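Local coordinates for histidine--tRNA ligase (Thermus thermophilus HB27, PDB 4RDX), which attaches histidine to tRNA(His) in an ATP-dependent reaction, working as a homodimeric class II aminoacyl-tRNA synthetase that releases AMP and diphosphate, at residues Q128-A133 and G306-V311; R160-L165 and P252-P257; G169-R174 and Y265-A270; V273-I278 and L318-F323. All coordinates share one frame; numbering follows the deposited sequence.

Interaction 1: residues Q128-A133 and G306-V311. With HIS (histidine), chain D; AMP (adenosine monophosphate), chain C.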
# COMPACT_ATOMS: atom_id res chain seq x y z
N GLN A 128 2.72 9.54 1.44
CA GLN A 128 3.05 10.50 0.40
C GLN A 128 2.77 9.96 -0.99
O GLN A 128 2.84 8.75 -1.23
CB GLN A 128 4.53 10.90 0.50
CG GLN A 128 4.77 12.33 0.93
CD GLN A 128 6.25 12.64 1.05
OE1 GLN A 128 7.10 11.90 0.55
NE2 GLN A 128 6.57 13.74 1.73
N VAL A 129 2.45 10.88 -1.90
CA VAL A 129 2.49 10.57 -3.32
C VAL A 129 3.61 11.38 -3.95
O VAL A 129 3.72 12.58 -3.72
CB VAL A 129 1.16 10.90 -4.03
CG1 VAL A 129 1.28 10.61 -5.53
CG2 VAL A 129 0.03 10.10 -3.42
N ASN A 130 4.45 10.70 -4.71
CA ASN A 130 5.64 11.28 -5.31
C ASN A 130 5.62 11.12 -6.82
O ASN A 130 5.17 10.10 -7.34
CB ASN A 130 6.89 10.61 -4.76
CG ASN A 130 7.32 11.15 -3.42
OD1 ASN A 130 8.26 11.94 -3.33
ND2 ASN A 130 6.62 10.74 -2.37
N TYR A 131 6.11 12.14 -7.51
CA TYR A 131 6.28 12.12 -8.95
C TYR A 131 7.67 12.64 -9.28
O TYR A 131 8.10 13.63 -8.71
CB TYR A 131 5.24 13.03 -9.62
CG TYR A 131 5.51 13.32 -11.08
CD1 TYR A 131 5.13 12.42 -12.06
CD2 TYR A 131 6.15 14.50 -11.47
CE1 TYR A 131 5.37 12.68 -13.40
CE2 TYR A 131 6.40 14.76 -12.80
CZ TYR A 131 6.01 13.85 -13.76
OH TYR A 131 6.25 14.11 -15.09
N GLU A 132 8.36 11.95 -10.18
CA GLU A 132 9.66 12.42 -10.68
C GLU A 132 9.77 12.29 -12.19
O GLU A 132 9.39 11.27 -12.78
CB GLU A 132 10.81 11.66 -10.03
CG GLU A 132 10.87 11.75 -8.51
CD GLU A 132 10.96 13.17 -8.01
OE1 GLU A 132 11.56 14.02 -8.70
OE2 GLU A 132 10.44 13.45 -6.91
N ALA A 133 10.28 13.33 -12.82
CA ALA A 133 10.67 13.29 -14.22
C ALA A 133 12.18 13.41 -14.25
O ALA A 133 12.75 14.43 -13.81
CB ALA A 133 10.02 14.42 -14.99
N GLY A 306 10.37 17.16 -9.73
CA GLY A 306 9.30 16.35 -9.20
C GLY A 306 8.65 16.90 -7.95
O GLY A 306 9.14 17.86 -7.37
N PHE A 307 7.56 16.27 -7.53
CA PHE A 307 6.83 16.76 -6.36
C PHE A 307 6.37 15.64 -5.44
O PHE A 307 6.34 14.47 -5.82
CB PHE A 307 5.63 17.60 -6.80
CG PHE A 307 4.58 16.84 -7.56
CD1 PHE A 307 3.62 16.08 -6.89
CD2 PHE A 307 4.53 16.89 -8.94
CE1 PHE A 307 2.65 15.38 -7.58
CE2 PHE A 307 3.55 16.20 -9.65
CZ PHE A 307 2.62 15.44 -8.97
N ALA A 308 6.02 16.02 -4.22
CA ALA A 308 5.43 15.09 -3.27
C ALA A 308 4.30 15.79 -2.53
O ALA A 308 4.40 16.98 -2.24
CB ALA A 308 6.48 14.59 -2.29
N PHE A 309 3.21 15.07 -2.26
CA PHE A 309 2.15 15.61 -1.42
C PHE A 309 1.67 14.63 -0.35
O PHE A 309 1.86 13.41 -0.48
CB PHE A 309 0.99 16.21 -2.24
CG PHE A 309 0.09 15.20 -2.89
CD1 PHE A 309 -0.84 14.48 -2.15
CD2 PHE A 309 0.13 15.02 -4.27
CE1 PHE A 309 -1.68 13.57 -2.77
CE2 PHE A 309 -0.72 14.12 -4.89
CZ PHE A 309 -1.62 13.39 -4.14
N GLY A 310 1.06 15.18 0.70
CA GLY A 310 0.63 14.38 1.83
C GLY A 310 -0.84 13.98 1.77
O GLY A 310 -1.72 14.84 1.80
N VAL A 311 -1.08 12.68 1.70
CA VAL A 311 -2.44 12.13 1.61
C VAL A 311 -3.32 12.58 2.78
O VAL A 311 -4.50 12.90 2.60
CB VAL A 311 -2.40 10.59 1.55
CG1 VAL A 311 -3.80 10.02 1.50
CG2 VAL A 311 -1.57 10.13 0.35
N HIS D . 10.23 18.04 -0.36
CA HIS D . 10.66 17.89 -1.74
C HIS D . 10.47 19.20 -2.48
O HIS D . 11.12 19.47 -3.49
CB HIS D . 9.87 16.76 -2.41
CG HIS D . 10.29 16.49 -3.83
ND1 HIS D . 11.38 17.08 -4.42
CD2 HIS D . 9.73 15.70 -4.77
CE1 HIS D . 11.49 16.66 -5.66
NE2 HIS D . 10.50 15.81 -5.91
OXT HIS D . 9.65 20.03 -2.08
P AMP C . 8.30 17.57 2.06
O1P AMP C . 8.99 16.23 1.90
O2P AMP C . 8.63 18.27 3.36
O3P AMP C . 8.36 18.44 0.84
O5' AMP C . 6.77 17.16 2.18
C5' AMP C . 5.88 17.28 1.08
C4' AMP C . 4.45 17.15 1.53
O4' AMP C . 4.30 15.93 2.29
C3' AMP C . 3.97 18.26 2.46
O3' AMP C . 3.49 19.39 1.76
C2' AMP C . 2.90 17.57 3.29
O2' AMP C . 1.66 17.53 2.60
C1' AMP C . 3.44 16.15 3.39
N9 AMP C . 4.22 15.93 4.63
C8 AMP C . 5.52 16.21 4.79
N7 AMP C . 5.94 15.88 6.04
C5 AMP C . 4.88 15.38 6.70
C6 AMP C . 4.63 14.85 8.07
N6 AMP C . 5.61 14.78 9.00
N1 AMP C . 3.38 14.42 8.35
C2 AMP C . 2.39 14.49 7.44
N3 AMP C . 2.55 14.95 6.19
C4 AMP C . 3.75 15.41 5.77
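Val129 and Phe309 sit opposite each other on two antiparallel strands of the class II synthetase catalytic sheet: 125-134, from motif 2, and 304-310, from motif 3. Two backbone bonds join the pair, Val129 N to Phe309 O (3.0 Å) and Phe309 N back to Val129 O, and Tyr131 with Phe307 repeats the pattern. The face carrying these four residues is apolar. Val129 CB stands over one face of the Phe309 ring, and Tyr131 CB lies 3.8 Å from the centroid of the Phe307 ring. With CG between its backbone N and carbonyl carbon (chi1 65°), Phe307 leans across the neighbouring strand; its ring and that of Tyr131 are 26° from parallel, with little overlap. Leu33 of helix 17-35 packs on both.

The side bearing Gln128, Asn130 and Glu132 faces the bound histidine and AMP, and Gln128 shows how a strand residue is aimed. Its CB lies 3.8 Å from Phe309 O and its CG 3.4 Å from the same oxygen; CD passes Ala308 CB at 3.9 Å. At the tip, OE1 accepts a nearly straight bond (172°) from Asn130 ND2, which meets it from above the carbonyl plane. That bond probably helps set the turn of the amide, with NE2 bonded to AMP O4' (3.2 Å) and, weakly, to phosphate O1P. Glu132 OE2 receives a weak bond from NE2 of the bound histidine and is held by Thr85, while Tyr290 OH holds OE1. A side chain at Gly306 would probably collide with this carboxylate, whose OE1 lies 3.3 Å from Gly306 CA.

Interaction 2: residues R160-L165 and P252-P257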
# COMPACT_ATOMS: atom_id res chain seq x y z
N ARG A 160 -10.16 26.37 -4.23
CA ARG A 160 -9.52 27.08 -3.12
C ARG A 160 -8.11 26.57 -2.80
O ARG A 160 -7.84 26.16 -1.67
CB ARG A 160 -10.38 26.99 -1.86
CG ARG A 160 -11.85 27.29 -2.08
CD ARG A 160 -12.06 28.76 -2.31
NE ARG A 160 -11.34 29.54 -1.31
CZ ARG A 160 -11.22 30.86 -1.34
NH1 ARG A 160 -11.75 31.56 -2.33
NH2 ARG A 160 -10.55 31.48 -0.38
N LEU A 161 -7.22 26.61 -3.79
CA LEU A 161 -5.84 26.19 -3.59
C LEU A 161 -4.92 27.36 -3.92
O LEU A 161 -5.25 28.19 -4.77
CB LEU A 161 -5.50 25.02 -4.52
CG LEU A 161 -6.38 23.77 -4.52
CD1 LEU A 161 -6.22 23.01 -5.83
CD2 LEU A 161 -6.05 22.88 -3.34
N LYS A 162 -3.77 27.45 -3.26
CA LYS A 162 -2.78 28.46 -3.65
C LYS A 162 -1.48 27.87 -4.18
O LYS A 162 -0.70 27.28 -3.42
CB LYS A 162 -2.48 29.44 -2.51
CG LYS A 162 -1.51 30.54 -2.97
CD LYS A 162 -0.82 31.24 -1.81
CE LYS A 162 -1.76 32.18 -1.09
NZ LYS A 162 -1.10 32.78 0.10
N VAL A 163 -1.25 28.04 -5.47
CA VAL A 163 0.00 27.61 -6.08
C VAL A 163 1.08 28.67 -5.90
O VAL A 163 0.93 29.81 -6.35
CB VAL A 163 -0.17 27.33 -7.59
CG1 VAL A 163 1.15 26.85 -8.19
CG2 VAL A 163 -1.27 26.31 -7.82
N LYS A 164 2.17 28.30 -5.24
CA LYS A 164 3.32 29.18 -5.08
C LYS A 164 4.45 28.70 -5.98
O LYS A 164 4.77 27.51 -5.99
CB LYS A 164 3.80 29.18 -3.63
CG LYS A 164 2.78 29.65 -2.61
CD LYS A 164 3.43 29.81 -1.25
CE LYS A 164 2.45 30.39 -0.24
NZ LYS A 164 3.13 30.73 1.04
N LEU A 165 5.04 29.63 -6.71
CA LEU A 165 6.16 29.34 -7.60
C LEU A 165 7.32 30.29 -7.35
O LEU A 165 7.12 31.47 -7.07
CB LEU A 165 5.72 29.45 -9.07
CG LEU A 165 6.85 29.35 -10.10
CD1 LEU A 165 7.36 27.92 -10.22
CD2 LEU A 165 6.43 29.90 -11.46
N PRO A 252 -2.88 29.82 -12.80
CA PRO A 252 -2.54 30.93 -11.92
C PRO A 252 -1.59 30.45 -10.83
O PRO A 252 -1.74 29.33 -10.34
CB PRO A 252 -3.88 31.32 -11.31
CG PRO A 252 -4.66 30.05 -11.30
CD PRO A 252 -4.25 29.32 -12.55
N TYR A 253 -0.63 31.28 -10.48
CA TYR A 253 0.35 30.93 -9.47
C TYR A 253 0.85 32.22 -8.83
O TYR A 253 1.03 33.23 -9.51
CB TYR A 253 1.52 30.17 -10.10
CG TYR A 253 2.24 30.94 -11.18
CD1 TYR A 253 1.80 30.90 -12.50
CD2 TYR A 253 3.37 31.71 -10.89
CE1 TYR A 253 2.45 31.60 -13.49
CE2 TYR A 253 4.02 32.41 -11.88
CZ TYR A 253 3.56 32.36 -13.18
OH TYR A 253 4.21 33.06 -14.17
N GLU A 254 1.06 32.17 -7.53
CA GLU A 254 1.66 33.30 -6.84
C GLU A 254 3.17 33.26 -7.04
O GLU A 254 3.82 32.27 -6.70
CB GLU A 254 1.32 33.25 -5.36
CG GLU A 254 1.49 34.57 -4.64
CD GLU A 254 0.66 34.63 -3.38
OE1 GLU A 254 -0.54 34.95 -3.48
OE2 GLU A 254 1.21 34.36 -2.29
N LEU A 255 3.72 34.33 -7.60
CA LEU A 255 5.17 34.44 -7.76
C LEU A 255 5.79 34.88 -6.44
O LEU A 255 5.52 35.97 -5.94
CB LEU A 255 5.51 35.44 -8.87
CG LEU A 255 7.00 35.73 -9.09
CD1 LEU A 255 7.75 34.52 -9.64
CD2 LEU A 255 7.16 36.92 -10.02
N GLU A 256 6.63 34.01 -5.87
CA GLU A 256 7.18 34.25 -4.54
C GLU A 256 8.57 34.87 -4.59
O GLU A 256 9.41 34.47 -5.41
CB GLU A 256 7.21 32.95 -3.74
CG GLU A 256 5.83 32.34 -3.48
CD GLU A 256 5.00 33.16 -2.52
OE1 GLU A 256 5.58 33.97 -1.77
OE2 GLU A 256 3.76 33.00 -2.51
N PRO A 257 8.82 35.86 -3.72
CA PRO A 257 10.13 36.46 -3.48
C PRO A 257 11.18 35.38 -3.26
O PRO A 257 12.28 35.45 -3.81
CB PRO A 257 9.93 37.24 -2.17
CG PRO A 257 8.47 37.09 -1.80
CD PRO A 257 7.76 36.59 -3.00
O HOH W 1 -3.52 28.80 -7.49
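The parallel pair at one margin of the catalytic sheet, strands 161-167 and 254-255, brings Val163, Lys164 and Leu165 against Tyr253, Glu254 and Leu255. Glu254 shows the textbook parallel pattern: its N donates to Val163 O and its O accepts from Leu165 N (2.9 Å), so one residue bonds to the neighbours on either side of Lys164. Glu256 N then continues the ladder to Leu165 O. Before the strands come together a water takes over, accepting from Val163 N and donating to Leu161 O and, weakly, to Pro252 O.

On the face of Leu165, Tyr253 has CG between its backbone N and carbonyl carbon (chi1 59°), which turns the ring toward Leu165. Leu165 CD2 approaches it obliquely, 3.5 Å from Tyr253 CE2, and Leu246 of helix 233-248 also packs on the ring. The face of Lys164 and Glu254 is charged. Lys162 bends at chi3 to bring NZ within 3.7 Å of Glu254 OE2, a long salt bridge. Replacing Glu254 by an alanine would spare the backbone bonds but is likely to leave the Lys162 ammonium without its carboxylate mate and free to swing into solvent. The Glu254 and Glu256 carboxylates also lie near each other, and the two lysines probably offset their charge. Lys164 runs extended past Glu256, its CD 3.4 Å from Glu256 OE2 and its NZ 4.3 Å from that oxygen, beyond salt-bridge range.

Interaction 3: residues G169-R174 and Y265-A270. With HIS (histidine), chain D.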
# COMPACT_ATOMS: atom_id res chain seq x y z
N GLY A 169 17.47 29.32 -7.65
CA GLY A 169 18.61 29.67 -8.47
C GLY A 169 19.63 28.55 -8.56
O GLY A 169 19.43 27.46 -8.03
N ASP A 170 20.73 28.81 -9.26
CA ASP A 170 21.86 27.90 -9.31
C ASP A 170 22.75 28.21 -8.10
O ASP A 170 22.63 29.30 -7.54
CB ASP A 170 22.59 28.06 -10.65
CG ASP A 170 21.81 27.49 -11.82
OD1 ASP A 170 21.42 26.30 -11.75
OD2 ASP A 170 21.58 28.22 -12.80
N PRO A 171 23.62 27.27 -7.69
CA PRO A 171 24.41 27.42 -6.46
C PRO A 171 25.08 28.79 -6.27
O PRO A 171 25.03 29.34 -5.16
CB PRO A 171 25.48 26.34 -6.61
CG PRO A 171 24.80 25.27 -7.37
CD PRO A 171 23.87 25.96 -8.33
N GLU A 172 25.69 29.32 -7.32
CA GLU A 172 26.35 30.62 -7.26
C GLU A 172 25.37 31.70 -6.80
O GLU A 172 25.70 32.55 -5.98
CB GLU A 172 26.93 31.00 -8.62
CG GLU A 172 27.60 29.85 -9.38
CD GLU A 172 26.61 29.04 -10.19
OE1 GLU A 172 26.19 29.51 -11.27
OE2 GLU A 172 26.24 27.93 -9.74
N ASP A 173 24.15 31.63 -7.34
CA ASP A 173 23.10 32.60 -7.01
C ASP A 173 22.74 32.56 -5.53
O ASP A 173 22.67 33.60 -4.87
CB ASP A 173 21.86 32.34 -7.87
CG ASP A 173 22.17 32.28 -9.35
OD1 ASP A 173 23.29 32.68 -9.74
OD2 ASP A 173 21.31 31.83 -10.13
N ARG A 174 22.53 31.36 -5.00
CA ARG A 174 22.19 31.19 -3.59
C ARG A 174 23.34 31.64 -2.69
O ARG A 174 23.11 32.20 -1.62
CB ARG A 174 21.81 29.74 -3.29
CG ARG A 174 20.51 29.59 -2.51
CD ARG A 174 20.56 28.43 -1.52
NE ARG A 174 21.12 27.22 -2.11
CZ ARG A 174 20.45 26.39 -2.89
NH1 ARG A 174 19.18 26.64 -3.20
NH2 ARG A 174 21.04 25.30 -3.38
N TYR A 265 21.11 20.53 -3.21
CA TYR A 265 21.10 19.91 -4.53
C TYR A 265 19.86 20.33 -5.30
O TYR A 265 19.70 20.01 -6.48
CB TYR A 265 21.27 18.38 -4.49
CG TYR A 265 20.26 17.59 -3.67
CD1 TYR A 265 18.91 17.61 -3.99
CD2 TYR A 265 20.67 16.79 -2.62
CE1 TYR A 265 17.99 16.88 -3.25
CE2 TYR A 265 19.76 16.06 -1.88
CZ TYR A 265 18.43 16.10 -2.20
OH TYR A 265 17.52 15.37 -1.47
N TYR A 266 18.98 21.06 -4.61
CA TYR A 266 17.85 21.70 -5.26
C TYR A 266 18.34 22.92 -6.02
O TYR A 266 19.06 23.75 -5.47
CB TYR A 266 16.79 22.11 -4.24
CG TYR A 266 16.09 20.95 -3.56
CD1 TYR A 266 15.05 20.28 -4.19
CD2 TYR A 266 16.46 20.53 -2.29
CE1 TYR A 266 14.41 19.23 -3.58
CE2 TYR A 266 15.82 19.48 -1.67
CZ TYR A 266 14.79 18.83 -2.32
OH TYR A 266 14.15 17.79 -1.70
N VAL A 267 17.95 23.02 -7.28
CA VAL A 267 18.31 24.17 -8.11
C VAL A 267 17.11 24.64 -8.92
O VAL A 267 16.17 23.88 -9.14
CB VAL A 267 19.47 23.83 -9.07
CG1 VAL A 267 20.76 23.60 -8.30
CG2 VAL A 267 19.12 22.62 -9.92
N ARG A 268 17.15 25.90 -9.35
CA ARG A 268 16.10 26.47 -10.19
C ARG A 268 14.70 26.38 -9.57
O ARG A 268 14.50 26.80 -8.43
CB ARG A 268 16.13 25.85 -11.59
CG ARG A 268 17.20 26.44 -12.51
CD ARG A 268 18.03 25.36 -13.20
NE ARG A 268 19.28 25.90 -13.74
CZ ARG A 268 19.48 26.20 -15.02
NH1 ARG A 268 18.52 26.00 -15.91
NH2 ARG A 268 20.65 26.69 -15.41
N THR A 269 13.76 25.82 -10.32
CA THR A 269 12.35 25.81 -9.94
C THR A 269 12.04 25.20 -8.56
O THR A 269 12.49 24.10 -8.23
CB THR A 269 11.49 25.07 -10.99
OG1 THR A 269 11.94 25.41 -12.31
CG2 THR A 269 10.03 25.45 -10.84
N ALA A 270 11.28 25.95 -7.76
CA ALA A 270 10.72 25.43 -6.52
C ALA A 270 9.25 25.84 -6.48
O ALA A 270 8.89 26.93 -6.92
CB ALA A 270 11.46 25.98 -5.31
N HIS D . 10.23 18.04 -0.36
CA HIS D . 10.66 17.89 -1.74
C HIS D . 10.47 19.20 -2.48
O HIS D . 11.12 19.47 -3.49
CB HIS D . 9.87 16.76 -2.41
CG HIS D . 10.29 16.49 -3.83
ND1 HIS D . 11.38 17.08 -4.42
CD2 HIS D . 9.73 15.70 -4.77
CE1 HIS D . 11.49 16.66 -5.66
NE2 HIS D . 10.50 15.81 -5.91
OXT HIS D . 9.65 20.03 -2.08
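Asp170 and Arg268 make the close-fitting part of this contact. Arg268 NE points almost straight (176°) at Asp170 OD1, 2.9 Å away, in the guanidinium plane and on the syn side of the oxygen. The two flat groups are turned 50° apart, and the second bond of the salt bridge, Arg268 NH2 to Asp170 OD2 (3.2 Å), is weak. Just behind it, Arg268 N donates to Gly169 O at 3.1 Å, coming from well above the carbonyl plane. With a leucine in place of Arg268, the Asp170 carboxylate would probably lose both its charge partner and what holds it turned toward the strand.

Arg268 is the corner, with positive phi, between strands 266-267 and 269-275, just after Val267, which follows the RGLDYY sequence of the histidine A motif that is the signature of histidyl-tRNA synthetases. Facing it is the start of helix 171-185. Asp170 holds the N-cap position but makes no cap with its own side chain; instead its N donates to Asp173 OD2.

Toward solvent the fit is looser. Exposed Pro171 touches Val267 mainly through CD, 3.9 Å from Val267 CG1. Separately, the partly exposed Arg174, bent at chi2 and chi3, reaches over to give a single, longer NH2 bond to Tyr266 O (3.3 Å, 165°), with that oxygen in its guanidinium plane. The Tyr266 ring itself leads away from the helix into the amino-acid pocket, where Tyr266 CE1 lies 3.3 Å from O of the bound histidine.

Interaction 4: residues V273-I278 and L318-F323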
# COMPACT_ATOMS: atom_id res chain seq x y z
N VAL A 273 2.00 23.94 -2.98
CA VAL A 273 0.56 24.18 -3.08
C VAL A 273 -0.05 24.18 -1.69
O VAL A 273 0.16 23.25 -0.91
CB VAL A 273 -0.16 23.13 -3.96
CG1 VAL A 273 -1.66 23.36 -3.93
CG2 VAL A 273 0.36 23.18 -5.39
N HIS A 274 -0.79 25.24 -1.37
CA HIS A 274 -1.34 25.40 -0.03
C HIS A 274 -2.86 25.36 -0.00
O HIS A 274 -3.52 25.59 -1.02
CB HIS A 274 -0.86 26.71 0.59
CG HIS A 274 0.59 26.70 0.97
ND1 HIS A 274 1.02 26.50 2.25
CD2 HIS A 274 1.70 26.87 0.21
CE1 HIS A 274 2.35 26.55 2.28
NE2 HIS A 274 2.78 26.77 1.06
N HIS A 275 -3.40 25.08 1.17
CA HIS A 275 -4.84 25.11 1.39
C HIS A 275 -5.14 25.77 2.73
O HIS A 275 -4.42 25.56 3.71
CB HIS A 275 -5.43 23.70 1.33
CG HIS A 275 -6.92 23.67 1.17
ND1 HIS A 275 -7.78 23.74 2.23
CD2 HIS A 275 -7.68 23.60 0.06
CE1 HIS A 275 -9.03 23.70 1.79
NE2 HIS A 275 -8.99 23.62 0.47
N GLU A 276 -6.20 26.57 2.77
CA GLU A 276 -6.63 27.21 4.01
C GLU A 276 -7.21 26.18 4.97
O GLU A 276 -7.48 25.04 4.59
CB GLU A 276 -7.64 28.32 3.74
CG GLU A 276 -8.94 27.85 3.13
CD GLU A 276 -8.87 27.70 1.62
OE1 GLU A 276 -7.89 27.11 1.12
OE2 GLU A 276 -9.78 28.20 0.94
N GLU A 277 -7.41 26.61 6.22
CA GLU A 277 -7.75 25.71 7.31
C GLU A 277 -6.66 24.64 7.45
O GLU A 277 -5.49 24.92 7.18
CB GLU A 277 -9.15 25.09 7.12
CG GLU A 277 -10.29 26.12 7.07
CD GLU A 277 -11.03 26.11 5.76
OE1 GLU A 277 -10.48 25.58 4.77
OE2 GLU A 277 -12.17 26.63 5.71
N ILE A 278 -7.03 23.44 7.89
CA ILE A 278 -6.09 22.32 8.08
C ILE A 278 -4.84 22.62 8.94
O ILE A 278 -3.90 21.83 8.98
CB ILE A 278 -5.71 21.61 6.73
CG1 ILE A 278 -4.48 22.25 6.08
CG2 ILE A 278 -6.89 21.61 5.77
CD1 ILE A 278 -3.69 21.29 5.21
N LEU A 318 -10.02 18.07 1.99
CA LEU A 318 -11.25 17.59 1.38
C LEU A 318 -12.43 17.68 2.34
O LEU A 318 -13.54 18.04 1.94
CB LEU A 318 -11.07 16.16 0.86
CG LEU A 318 -10.30 16.01 -0.46
CD1 LEU A 318 -9.85 14.58 -0.69
CD2 LEU A 318 -11.14 16.51 -1.63
N GLU A 319 -12.19 17.36 3.61
CA GLU A 319 -13.24 17.49 4.61
C GLU A 319 -13.54 18.96 4.87
O GLU A 319 -14.69 19.34 5.08
CB GLU A 319 -12.87 16.78 5.91
CG GLU A 319 -13.93 16.89 7.01
CD GLU A 319 -15.26 16.27 6.61
OE1 GLU A 319 -16.04 16.92 5.88
OE2 GLU A 319 -15.53 15.13 7.03
N ALA A 320 -12.50 19.78 4.84
CA ALA A 320 -12.64 21.22 5.07
C ALA A 320 -13.56 21.86 4.02
O ALA A 320 -14.25 22.84 4.31
CB ALA A 320 -11.28 21.89 5.08
N GLU A 321 -13.56 21.29 2.82
CA GLU A 321 -14.38 21.82 1.73
C GLU A 321 -15.69 21.06 1.53
O GLU A 321 -16.39 21.28 0.55
CB GLU A 321 -13.58 21.85 0.43
CG GLU A 321 -12.44 22.84 0.46
CD GLU A 321 -11.81 23.04 -0.89
OE1 GLU A 321 -12.54 22.99 -1.91
OE2 GLU A 321 -10.58 23.24 -0.94
N GLY A 322 -16.00 20.17 2.47
CA GLY A 322 -17.31 19.55 2.50
C GLY A 322 -17.48 18.28 1.69
O GLY A 322 -18.59 17.75 1.59
N PHE A 323 -16.39 17.78 1.11
CA PHE A 323 -16.46 16.53 0.35
C PHE A 323 -16.46 15.31 1.26
O PHE A 323 -15.52 15.09 2.02
CB PHE A 323 -15.30 16.44 -0.65
CG PHE A 323 -15.30 17.53 -1.67
CD1 PHE A 323 -16.09 17.44 -2.81
CD2 PHE A 323 -14.52 18.66 -1.49
CE1 PHE A 323 -16.09 18.46 -3.75
CE2 PHE A 323 -14.52 19.68 -2.43
CZ PHE A 323 -15.30 19.57 -3.56
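His275 and Glu321 lie nearly coplanar, the imidazole and carboxylate planes only 12° apart. With chi1 at -164°, His275 swings its ring out opposite the backbone N and toward the helix. At one side of the ring, ND1 donates to Glu276 O (2.7 Å), in the carbonyl plane and on a lone pair; this bond probably helps fix the rotation of the ring. Glu276 OE1 lies over one ring face. Glu321 comes across with an extended chain, and its OE1 is bonded to Arg159 N. The approach of its OE2 to His275 NE2 is modelled too short to be trusted, so the nature of that interaction remains doubtful.

Beside this polar pair, Ala320 CB points at the turn after the strand. It lies 3.8 Å from Glu277 OE1 and, more loosely, 4.5 Å from Ile278 CG2. The contact thus joins the end of strand 269-275 to the end of helix 311-320, the motif 3 helix of class II synthetases. That helix closes in a Schellman motif, with Phe323 N bonded to Leu318 O, Gly322 N to Glu319 O, and Gly322 at positive phi.

From the N terminus, the chain lays down 128-133, then 160-165 and 169-174, and passes through a largely helical excursion before 252-257 closes interaction 2 and 265-270 closes interaction 3. These two cross, and they touch where Leu165 CD1 packs on Thr269 CG2. Strand 269-275 leads straight from interaction 3 into interaction 4, whose first segment is tied to interaction 2 by the Arg160-Glu276 salt bridge. The return of 306-311 closes interaction 1, so that interactions 2 and 3 nest within it; 318-323 then closes interaction 4, which crosses interaction 1. Together they link the sheet's centre, its margin and the helices 171-185 and 311-320, with interactions 1 and 3 sharing the bound histidine.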